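Local coordinates for protein EvdMO1 (Micromonospora carbonacea, PDB 5T39) that probably transfers a methyl group from S-adenosylmethionine during everninomicin biosynthesis, through the Rossmann-like methyltransferase domain of a bifunctional methyltransferase-oxidase enzyme, at residues D184-L189 and S193-R198; R25-R30 and A114-E119; R67-A72 and T77-L82. All blocks are in the same frame, centred on the assembly; numbering follows the deposited sequence.

How the interactions relate
From the N terminus, helix 24-33 supplies the first half of interaction 2, whose partner on helix 108-121 arrives only after more than eighty further residues. Interaction 3 is nested inside that long loop: helix 62-72 turns back within a few residues onto strand 78-82, an inner strand of the seven-stranded sheet. Interaction 1 follows in series, a local hairpin of strands 187-189 and 192-198 in a separate three-stranded sheet. Interactions 2 and 3 approach to about 7 Å between nearest atoms, while the centres of interactions 1 and 2 are about 42 Å apart. Interaction 2 ties the N-terminal helix to the core, interaction 3 packs a helix on its sheet, and interaction 1 closes a peripheral hairpin.

Interaction 1 (D184-L189 and S193-R198); sequences DGLETL and SVKHVR
Glu187 and Val194 face each other as an antiparallel hydrogen-bonded pair and exchange two backbone bonds. Glu187 N reaches Val194 O at 2.9 Å with the donor in the carbonyl plane, whereas Val194 N meets Glu187 O, also at 2.9 Å, from 39° above the carbonyl plane. The same Glu187 O receives a CA-H...O contact from Ser193 CA at 3.3 Å and a hydrogen bond from a water that is also bonded to Ser193 OG. Three donors thus converge on one carbonyl oxygen, two by hydrogen bonds and one by a CA-H...O contact.

The neighbouring pair, Thr188 with Ser193, is non-hydrogen-bonded and places its side chains on the other face from Glu187 and Val194.

Polar side-chain contact is indirect. The Glu187 chain runs extended beyond CG and carries its carboxylate beside CB of His196, the carboxylate and ring planes 72° apart. OE2 lies near the ring plane, at the edge, 3.5 Å from His196 ND1, while OE1 accepts from a second water that takes the backbone N-H of His196. The stronger polar partner of the imidazole is Asp212, bonded to NE2.

Apolar contact comes from two branches of Leu186 and one of Val194. Leu186 CD1 rests on Ser193 CB at 4.0 Å; CD2 meets Lys195 CB at 3.9 Å, the two side chains crossing at about a right angle. Val194 CG2, lodged between its own backbone N and carbonyl carbon (CG1 has chi1 -65°), touches Glu187 CB at 3.8 Å.

The pair forms a beta hairpin on the protein surface. Strand 192-198 is the middle of a three-stranded antiparallel sheet, bonded beyond to strand 212-216 through Lys195 with Trp215 and Val197 with Val213, while Val194 and Leu189 pack on Trp160 of helix 159-169.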
loop_
_atom_site.group_PDB
_atom_site.type_symbol
_atom_site.label_atom_id
_atom_site.label_comp_id
_atom_site.label_asym_id
_atom_site.label_seq_id
_atom_site.Cartn_x
_atom_site.Cartn_y
_atom_site.Cartn_z
ATOM N N ASP A 184 -26.370 5.978 5.589
ATOM C CA ASP A 184 -27.198 6.707 6.534
ATOM C C ASP A 184 -26.342 7.552 7.463
ATOM O O ASP A 184 -25.387 7.061 8.073
ATOM C CB ASP A 184 -28.022 5.740 7.365
ATOM C CG ASP A 184 -28.912 6.467 8.350
ATOM O OD1 ASP A 184 -29.530 7.471 7.931
ATOM O OD2 ASP A 184 -28.984 6.067 9.530
ATOM N N GLY A 185 -26.690 8.827 7.573
ATOM C CA GLY A 185 -26.043 9.666 8.550
ATOM C C GLY A 185 -24.642 10.093 8.195
ATOM O O GLY A 185 -23.949 10.642 9.051
ATOM N N LEU A 186 -24.196 9.863 6.966
ATOM C CA LEU A 186 -22.846 10.235 6.591
ATOM C C LEU A 186 -22.769 11.727 6.298
ATOM O O LEU A 186 -23.765 12.391 6.003
ATOM C CB LEU A 186 -22.404 9.439 5.372
ATOM C CG LEU A 186 -22.267 7.924 5.565
ATOM C CD1 LEU A 186 -21.570 7.304 4.375
ATOM C CD2 LEU A 186 -21.527 7.570 6.844
ATOM N N GLU A 187 -21.555 12.253 6.407
ATOM C CA GLU A 187 -21.264 13.628 6.053
ATOM C C GLU A 187 -21.010 13.714 4.560
ATOM O O GLU A 187 -20.980 12.704 3.858
ATOM C CB GLU A 187 -20.068 14.127 6.857
ATOM C CG GLU A 187 -20.347 14.324 8.335
ATOM C CD GLU A 187 -19.074 14.358 9.151
ATOM O OE1 GLU A 187 -19.040 13.726 10.224
ATOM O OE2 GLU A 187 -18.096 14.997 8.707
ATOM N N THR A 188 -20.802 14.931 4.075
ATOM C CA THR A 188 -20.576 15.168 2.660
ATOM C C THR A 188 -19.385 16.102 2.514
ATOM O O THR A 188 -19.342 17.155 3.159
ATOM C CB THR A 188 -21.823 15.774 1.993
ATOM O OG1 THR A 188 -22.950 14.908 2.179
ATOM C CG2 THR A 188 -21.612 15.972 0.509
ATOM N N LEU A 189 -18.412 15.709 1.694
ATOM C CA LEU A 189 -17.256 16.548 1.418
ATOM C C LEU A 189 -16.877 16.338 -0.040
ATOM O O LEU A 189 -16.780 15.196 -0.499
ATOM C CB LEU A 189 -16.090 16.224 2.360
ATOM C CG LEU A 189 -14.872 17.143 2.264
ATOM C CD1 LEU A 189 -15.229 18.595 2.534
ATOM C CD2 LEU A 189 -13.778 16.675 3.226
ATOM N N SER A 193 -20.033 11.034 -0.001
ATOM C CA SER A 193 -20.558 10.635 1.300
ATOM C C SER A 193 -19.466 9.943 2.098
ATOM O O SER A 193 -18.871 8.964 1.627
ATOM C CB SER A 193 -21.757 9.704 1.134
ATOM O OG SER A 193 -22.816 10.360 0.461
ATOM N N VAL A 194 -19.210 10.461 3.304
ATOM C CA VAL A 194 -18.036 10.103 4.083
ATOM C C VAL A 194 -18.405 9.778 5.519
ATOM O O VAL A 194 -19.247 10.444 6.135
ATOM C CB VAL A 194 -16.958 11.210 4.044
ATOM C CG1 VAL A 194 -16.439 11.371 2.638
ATOM C CG2 VAL A 194 -17.480 12.538 4.580
ATOM N N LYS A 195 -17.725 8.772 6.063
ATOM C CA LYS A 195 -17.717 8.457 7.482
ATOM C C LYS A 195 -16.423 9.033 8.036
ATOM O O LYS A 195 -15.334 8.535 7.734
ATOM C CB LYS A 195 -17.807 6.948 7.712
ATOM C CG LYS A 195 -17.961 6.596 9.183
ATOM C CD LYS A 195 -18.297 5.146 9.427
ATOM C CE LYS A 195 -18.528 4.884 10.911
ATOM N NZ LYS A 195 -19.519 5.822 11.516
ATOM N N HIS A 196 -16.549 10.101 8.818
ATOM C CA HIS A 196 -15.410 10.870 9.303
ATOM C C HIS A 196 -15.152 10.477 10.743
ATOM O O HIS A 196 -15.977 10.742 11.615
ATOM C CB HIS A 196 -15.725 12.355 9.193
ATOM C CG HIS A 196 -14.582 13.252 9.532
ATOM N ND1 HIS A 196 -14.764 14.581 9.843
ATOM C CD2 HIS A 196 -13.248 13.026 9.592
ATOM C CE1 HIS A 196 -13.589 15.136 10.071
ATOM N NE2 HIS A 196 -12.654 14.212 9.943
ATOM N N VAL A 197 -14.023 9.825 10.989
ATOM C CA VAL A 197 -13.743 9.253 12.295
ATOM C C VAL A 197 -12.301 9.509 12.705
ATOM O O VAL A 197 -11.420 9.763 11.883
ATOM C CB VAL A 197 -14.059 7.744 12.367
ATOM C CG1 VAL A 197 -15.530 7.489 12.111
ATOM C CG2 VAL A 197 -13.218 6.963 11.390
ATOM N N ARG A 198 -12.062 9.404 14.004
ATOM C CA ARG A 198 -10.709 9.455 14.527
ATOM C C ARG A 198 -9.929 8.240 14.037
ATOM O O ARG A 198 -10.474 7.140 13.935
ATOM C CB ARG A 198 -10.793 9.414 16.050
ATOM C CG ARG A 198 -9.638 10.006 16.759
ATOM C CD ARG A 198 -9.617 11.500 16.640
ATOM N NE ARG A 198 -8.581 12.017 17.503
ATOM C CZ ARG A 198 -8.208 13.284 17.540
ATOM N NH1 ARG A 198 -8.804 14.168 16.755
ATOM N NH2 ARG A 198 -7.242 13.657 18.369
HETATM O O HOH W 1 -19.076 10.922 9.745
HETATM O O HOH W 2 -23.763 11.828 2.753
#

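Interaction 2 (R25-R30 and A114-E119); sequences REIQRR and AEFVME
An antiparallel helix pair, the N-terminal helix 24-33 against helix 108-121, is bridged here by the long side chains of Arg30, Phe116 and Glu119. The short axes are 11.7 Å apart at closest approach and run nearly antiparallel, too far for backbones to meet.

Phe116 reaches out from the second helix with CG anti to its backbone N and lies alongside Arg30, the two side chains sliding past each other in opposite directions. The arginine runs extended from CG to NE, so its methylenes follow the CD1-CE1 side of the ring: Arg30 CB is 3.7 Å from Phe116 CE1, and Arg30 CD is 3.5 Å from Phe116 CD1. At the head group, Phe116 CD1 stands over one face of the guanidinium, offset toward its rim. The two planes are inclined at 56°, so this is no parallel stack.

Deeper between the helices, Phe116 CZ meets Ile27 at two points, the backbone O at 3.7 Å and the methyl CG2 at 4.1 Å. Ile27 is buried and also touches Phe41, Phe43 and Tyr48 of the small antiparallel sheet; Phe41 in turn meets the Phe116 ring, joining helix and sheet in one apolar cluster.

Along the first helix, Arg29 grips Glu26 side-on, NE to OE1 and NH2 to OE2, and forms another salt bridge with Glu33. Met22 touches Ile27, Arg30 and Glu119 alike.

A polar link between the helices is a salt bridge, formed in one of the two conformers modelled for each residue: Arg30 NH2 donates to Glu119 OE1 at 2.8 Å, dead straight at 180° and within the guanidinium plane, yet it approaches from 51° above the carboxylate plane.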
loop_
_atom_site.group_PDB
_atom_site.type_symbol
_atom_site.label_atom_id
_atom_site.label_comp_id
_atom_site.label_asym_id
_atom_site.label_seq_id
_atom_site.Cartn_x
_atom_site.Cartn_y
_atom_site.Cartn_z
ATOM N N ARG A 25 24.877 -12.965 11.954
ATOM C CA ARG A 25 25.010 -12.229 13.212
ATOM C C ARG A 25 24.424 -10.838 13.082
ATOM O O ARG A 25 23.822 -10.309 14.027
ATOM C CB ARG A 25 26.500 -12.126 13.579
ATOM C CG ARG A 25 26.854 -11.287 14.830
ATOM C CD ARG A 25 28.281 -10.703 14.771
ATOM N NE ARG A 25 28.338 -9.645 13.770
ATOM C CZ ARG A 25 28.829 -9.765 12.540
ATOM N NH1 ARG A 25 29.376 -10.897 12.114
ATOM N NH2 ARG A 25 28.764 -8.728 11.722
ATOM N N GLU A 26 24.651 -10.207 11.940
ATOM C CA GLU A 26 24.182 -8.852 11.708
ATOM C C GLU A 26 22.693 -8.838 11.377
ATOM O O GLU A 26 21.976 -7.923 11.797
ATOM C CB GLU A 26 25.016 -8.216 10.598
ATOM C CG GLU A 26 24.596 -6.815 10.197
ATOM C CD GLU A 26 24.643 -5.773 11.315
ATOM O OE1 GLU A 26 25.142 -6.061 12.426
ATOM O OE2 GLU A 26 24.178 -4.651 11.043
ATOM N N ILE A 27 22.207 -9.833 10.625
ATOM C CA ILE A 27 20.765 -9.977 10.428
ATOM C C ILE A 27 20.074 -10.039 11.776
ATOM O O ILE A 27 19.080 -9.346 12.028
ATOM C CB ILE A 27 20.445 -11.214 9.565
ATOM C CG1 ILE A 27 21.062 -11.093 8.168
ATOM C CG2 ILE A 27 18.934 -11.398 9.468
ATOM C CD1 ILE A 27 20.904 -12.348 7.309
ATOM N N GLN A 28 20.604 -10.868 12.668
ATOM C CA GLN A 28 20.017 -11.017 13.994
ATOM C C GLN A 28 20.057 -9.703 14.772
ATOM O O GLN A 28 19.053 -9.278 15.353
ATOM C CB GLN A 28 20.764 -12.111 14.754
ATOM C CG GLN A 28 20.205 -12.384 16.140
ATOM C CD GLN A 28 20.905 -13.518 16.870
ATOM O OE1 GLN A 28 21.993 -13.954 16.490
ATOM N NE2 GLN A 28 20.286 -13.989 17.943
ATOM N N ARG A 29 21.214 -9.045 14.796
ATOM C CA ARG A 29 21.361 -7.827 15.579
ATOM C C ARG A 29 20.410 -6.755 15.069
ATOM O O ARG A 29 19.729 -6.074 15.850
ATOM C CB ARG A 29 22.801 -7.321 15.488
ATOM C CG ARG A 29 23.050 -6.113 16.379
ATOM C CD ARG A 29 24.263 -5.301 15.941
ATOM N NE ARG A 29 24.029 -4.686 14.646
ATOM C CZ ARG A 29 23.261 -3.616 14.444
ATOM N NH1 ARG A 29 22.667 -2.989 15.454
ATOM N NH2 ARG A 29 23.081 -3.184 13.210
ATOM N N ARG A 30 20.373 -6.573 13.755
ATOM C CA ARG A 30 19.596 -5.486 13.189
ATOM C C ARG A 30 18.105 -5.777 13.274
ATOM O O ARG A 30 17.315 -4.886 13.596
ATOM C CB ARG A 30 20.052 -5.253 11.758
ATOM C CG ARG A 30 19.624 -3.936 11.189
ATOM C CD ARG A 30 20.508 -3.587 10.007
ATOM N NE ARG A 30 19.868 -2.612 9.166
ATOM C CZ ARG A 30 20.160 -2.435 7.891
ATOM N NH1 ARG A 30 19.489 -1.537 7.200
ATOM N NH2 ARG A 30 21.103 -3.166 7.298
ATOM N N ALA A 114 11.744 -1.836 6.139
ATOM C CA ALA A 114 11.684 -2.153 4.718
ATOM C C ALA A 114 13.058 -2.042 4.070
ATOM O O ALA A 114 13.430 -2.883 3.251
ATOM C CB ALA A 114 10.678 -1.232 4.027
ATOM N N GLU A 115 13.835 -1.017 4.431
ATOM C CA GLU A 115 15.174 -0.862 3.862
ATOM C C GLU A 115 16.068 -2.031 4.253
ATOM O O GLU A 115 16.844 -2.529 3.435
ATOM C CB GLU A 115 15.793 0.458 4.330
ATOM C CG GLU A 115 15.164 1.687 3.700
ATOM C CD GLU A 115 15.659 2.998 4.283
ATOM O OE1 GLU A 115 15.886 3.085 5.506
ATOM O OE2 GLU A 115 15.808 3.966 3.512
ATOM N N PHE A 116 15.972 -2.485 5.501
ATOM C CA PHE A 116 16.723 -3.655 5.944
ATOM C C PHE A 116 16.321 -4.889 5.142
ATOM O O PHE A 116 17.177 -5.648 4.678
ATOM C CB PHE A 116 16.470 -3.833 7.443
ATOM C CG PHE A 116 16.897 -5.154 8.017
ATOM C CD1 PHE A 116 18.233 -5.500 8.115
ATOM C CD2 PHE A 116 15.949 -6.033 8.505
ATOM C CE1 PHE A 116 18.605 -6.704 8.706
ATOM C CE2 PHE A 116 16.310 -7.224 9.090
ATOM C CZ PHE A 116 17.632 -7.564 9.188
ATOM N N VAL A 117 15.014 -5.099 4.958
ATOM C CA VAL A 117 14.541 -6.239 4.176
ATOM C C VAL A 117 15.160 -6.224 2.781
ATOM O O VAL A 117 15.641 -7.249 2.278
ATOM C CB VAL A 117 13.000 -6.250 4.137
ATOM C CG1 VAL A 117 12.462 -7.266 3.129
ATOM C CG2 VAL A 117 12.443 -6.523 5.530
ATOM N N MET A 118 15.152 -5.060 2.124
ATOM C CA MET A 118 15.696 -4.997 0.769
ATOM C C MET A 118 17.187 -5.292 0.758
ATOM O O MET A 118 17.691 -5.904 -0.186
ATOM C CB MET A 118 15.455 -3.638 0.120
ATOM C CG MET A 118 14.011 -3.273 -0.016
ATOM S SD MET A 118 12.939 -4.532 -0.750
ATOM C CE MET A 118 11.531 -4.284 0.326
ATOM N N GLU A 119 17.913 -4.809 1.762
ATOM C CA GLU A 119 19.344 -5.079 1.818
ATOM C C GLU A 119 19.616 -6.562 2.044
ATOM O O GLU A 119 20.482 -7.145 1.381
ATOM C CB GLU A 119 20.013 -4.228 2.895
ATOM C CG GLU A 119 21.516 -4.425 2.871
ATOM C CD GLU A 119 22.293 -3.503 3.776
ATOM O OE1 GLU A 119 21.690 -2.751 4.555
ATOM O OE2 GLU A 119 23.537 -3.551 3.716
#

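Interaction 3 (R67-A72 and T77-L82); sequences RAFYEA and TRILEL
The rings of Phe69 and Tyr70, consecutive on helix 62-72, both reach the end of Ile79 on strand 78-82. Between the rings themselves, Phe69 CD2 stands 3.9 Å above one face of Tyr70, offset toward the rim, while Tyr70 CE1 lies in plane at the edge of the Phe69 ring. Ile79 comes obliquely to both.

Phe69 and Ile79 approach each other from opposite directions, Phe69 with CG anti to the backbone N (chi1 -176°), which extends the ring away from the helix toward the sheet. Two branches of the isoleucine divide its outer end: Ile79 CD1 is 3.5 Å from Phe69 CE2, and Ile79 CG2 is 3.8 Å from Phe69 CZ. Tyr70 instead crosses the isoleucine side chain obliquely, and its CE1 lies 3.5 Å from Ile79 CD1. The terminal methyl is therefore shared by the two rings, touching Phe69 CE2 and Tyr70 CE1. No hydrogen bond links the two segments.

The phenol hydroxyl bonds to the carbonyl oxygen of Leu93 in helix 88-94, a tie that holds the outer end of the Tyr70 ring beside Ile79. Thr99 touches both Tyr70 and Ile79, and Phe69 packs further on Leu93 and on Ala146 and Leu148 of strand 146-150, so its ring also touches the neighbouring strand. The side chain of Phe69 is about 11 Å from the bound S-adenosyl-L-homocysteine.

Strand 78-82 is itself held by backbone bonds on both flanks, from Ile79 to Ser100 and Leu102 and from Leu80 to Ala146. A helix packed by its aromatic side chains against a strand that has parallel neighbours on both sides belongs to the alpha/beta core of the Rossmann-like methyltransferase fold.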
loop_
_atom_site.group_PDB
_atom_site.type_symbol
_atom_site.label_atom_id
_atom_site.label_comp_id
_atom_site.label_asym_id
_atom_site.label_seq_id
_atom_site.Cartn_x
_atom_site.Cartn_y
_atom_site.Cartn_z
ATOM N N ARG A 67 1.070 -11.780 -7.903
ATOM C CA ARG A 67 0.535 -12.522 -9.040
ATOM C C ARG A 67 -0.708 -11.836 -9.589
ATOM O O ARG A 67 -0.855 -11.665 -10.805
ATOM C CB ARG A 67 0.218 -13.959 -8.619
ATOM C CG ARG A 67 -0.458 -14.838 -9.698
ATOM C CD ARG A 67 -1.223 -16.016 -9.084
ATOM N NE ARG A 67 -1.983 -15.588 -7.912
ATOM C CZ ARG A 67 -3.122 -14.902 -7.956
ATOM N NH1 ARG A 67 -3.670 -14.571 -9.118
ATOM N NH2 ARG A 67 -3.716 -14.544 -6.827
ATOM N N ALA A 68 -1.624 -11.445 -8.705
ATOM C CA ALA A 68 -2.833 -10.773 -9.165
ATOM C C ALA A 68 -2.508 -9.432 -9.806
ATOM O O ALA A 68 -3.114 -9.050 -10.812
ATOM C CB ALA A 68 -3.823 -10.602 -8.014
ATOM N N PHE A 69 -1.551 -8.703 -9.231
ATOM C CA PHE A 69 -1.159 -7.406 -9.772
ATOM C C PHE A 69 -0.640 -7.551 -11.198
ATOM O O PHE A 69 -1.026 -6.792 -12.094
ATOM C CB PHE A 69 -0.095 -6.795 -8.860
ATOM C CG PHE A 69 0.321 -5.410 -9.253
ATOM C CD1 PHE A 69 -0.350 -4.308 -8.748
ATOM C CD2 PHE A 69 1.390 -5.209 -10.094
ATOM C CE1 PHE A 69 0.028 -3.040 -9.089
ATOM C CE2 PHE A 69 1.776 -3.944 -10.431
ATOM C CZ PHE A 69 1.098 -2.854 -9.925
ATOM N N TYR A 70 0.235 -8.529 -11.422
ATOM C CA TYR A 70 0.808 -8.736 -12.745
ATOM C C TYR A 70 -0.140 -9.446 -13.707
ATOM O O TYR A 70 0.072 -9.376 -14.924
ATOM C CB TYR A 70 2.146 -9.457 -12.618
ATOM C CG TYR A 70 3.237 -8.576 -12.052
ATOM C CD1 TYR A 70 3.500 -7.338 -12.609
ATOM C CD2 TYR A 70 4.006 -8.987 -10.973
ATOM C CE1 TYR A 70 4.507 -6.532 -12.117
ATOM C CE2 TYR A 70 5.012 -8.183 -10.468
ATOM C CZ TYR A 70 5.259 -6.955 -11.042
ATOM O OH TYR A 70 6.257 -6.146 -10.554
ATOM N N GLU A 71 -1.192 -10.100 -13.206
ATOM C CA GLU A 71 -2.281 -10.513 -14.092
ATOM C C GLU A 71 -2.996 -9.290 -14.650
ATOM O O GLU A 71 -3.362 -9.257 -15.831
ATOM C CB GLU A 71 -3.265 -11.430 -13.354
ATOM C CG GLU A 71 -2.752 -12.845 -13.145
ATOM C CD GLU A 71 -3.609 -13.683 -12.198
ATOM O OE1 GLU A 71 -4.504 -13.130 -11.521
ATOM O OE2 GLU A 71 -3.366 -14.911 -12.131
ATOM N N ALA A 72 -3.180 -8.266 -13.817
ATOM C CA ALA A 72 -3.848 -7.041 -14.244
ATOM C C ALA A 72 -2.951 -6.186 -15.134
ATOM O O ALA A 72 -3.449 -5.528 -16.060
ATOM C CB ALA A 72 -4.262 -6.243 -13.007
ATOM N N THR A 77 6.647 -2.367 -16.019
ATOM C CA THR A 77 8.074 -2.352 -15.728
ATOM C C THR A 77 8.470 -1.295 -14.714
ATOM O O THR A 77 9.607 -1.317 -14.244
ATOM C CB THR A 77 8.912 -2.129 -17.002
ATOM O OG1 THR A 77 8.624 -0.841 -17.551
ATOM C CG2 THR A 77 8.662 -3.226 -18.038
ATOM N N ARG A 78 7.599 -0.349 -14.396
ATOM C CA ARG A 78 7.876 0.689 -13.414
ATOM C C ARG A 78 6.620 0.837 -12.563
ATOM O O ARG A 78 5.583 1.233 -13.099
ATOM C CB ARG A 78 8.198 1.984 -14.166
ATOM C CG ARG A 78 8.493 3.209 -13.331
ATOM C CD ARG A 78 9.835 3.149 -12.659
ATOM N NE ARG A 78 10.044 4.288 -11.772
ATOM C CZ ARG A 78 10.866 4.257 -10.732
ATOM N NH1 ARG A 78 11.530 3.143 -10.464
ATOM N NH2 ARG A 78 11.005 5.313 -9.946
ATOM N N ILE A 79 6.708 0.524 -11.269
ATOM C CA ILE A 79 5.558 0.447 -10.378
ATOM C C ILE A 79 5.757 1.391 -9.209
ATOM O O ILE A 79 6.862 1.491 -8.669
ATOM C CB ILE A 79 5.403 -1.003 -9.850
ATOM C CG1 ILE A 79 5.152 -1.984 -10.998
ATOM C CG2 ILE A 79 4.260 -1.105 -8.832
ATOM C CD1 ILE A 79 5.223 -3.429 -10.572
ATOM N N LEU A 80 4.673 2.031 -8.783
ATOM C CA LEU A 80 4.642 2.842 -7.575
ATOM C C LEU A 80 3.810 2.106 -6.537
ATOM O O LEU A 80 2.652 1.774 -6.812
ATOM C CB LEU A 80 4.011 4.208 -7.871
ATOM C CG LEU A 80 3.844 5.153 -6.683
ATOM C CD1 LEU A 80 5.194 5.518 -6.089
ATOM C CD2 LEU A 80 3.093 6.400 -7.119
ATOM N N GLU A 81 4.375 1.870 -5.356
ATOM C CA GLU A 81 3.655 1.249 -4.252
ATOM C C GLU A 81 3.475 2.281 -3.148
ATOM O O GLU A 81 4.444 2.911 -2.710
ATOM C CB GLU A 81 4.407 0.036 -3.712
ATOM C CG GLU A 81 3.729 -0.550 -2.487
ATOM C CD GLU A 81 4.573 -1.536 -1.762
ATOM O OE1 GLU A 81 4.026 -2.189 -0.842
ATOM O OE2 GLU A 81 5.771 -1.635 -2.073
ATOM N N LEU A 82 2.242 2.446 -2.688
ATOM C CA LEU A 82 1.918 3.426 -1.656
ATOM C C LEU A 82 1.677 2.737 -0.316
ATOM O O LEU A 82 0.844 1.843 -0.210
ATOM C CB LEU A 82 0.670 4.207 -2.068
ATOM C CG LEU A 82 0.776 4.902 -3.423
ATOM C CD1 LEU A 82 -0.509 5.623 -3.736
ATOM C CD2 LEU A 82 1.952 5.856 -3.481
#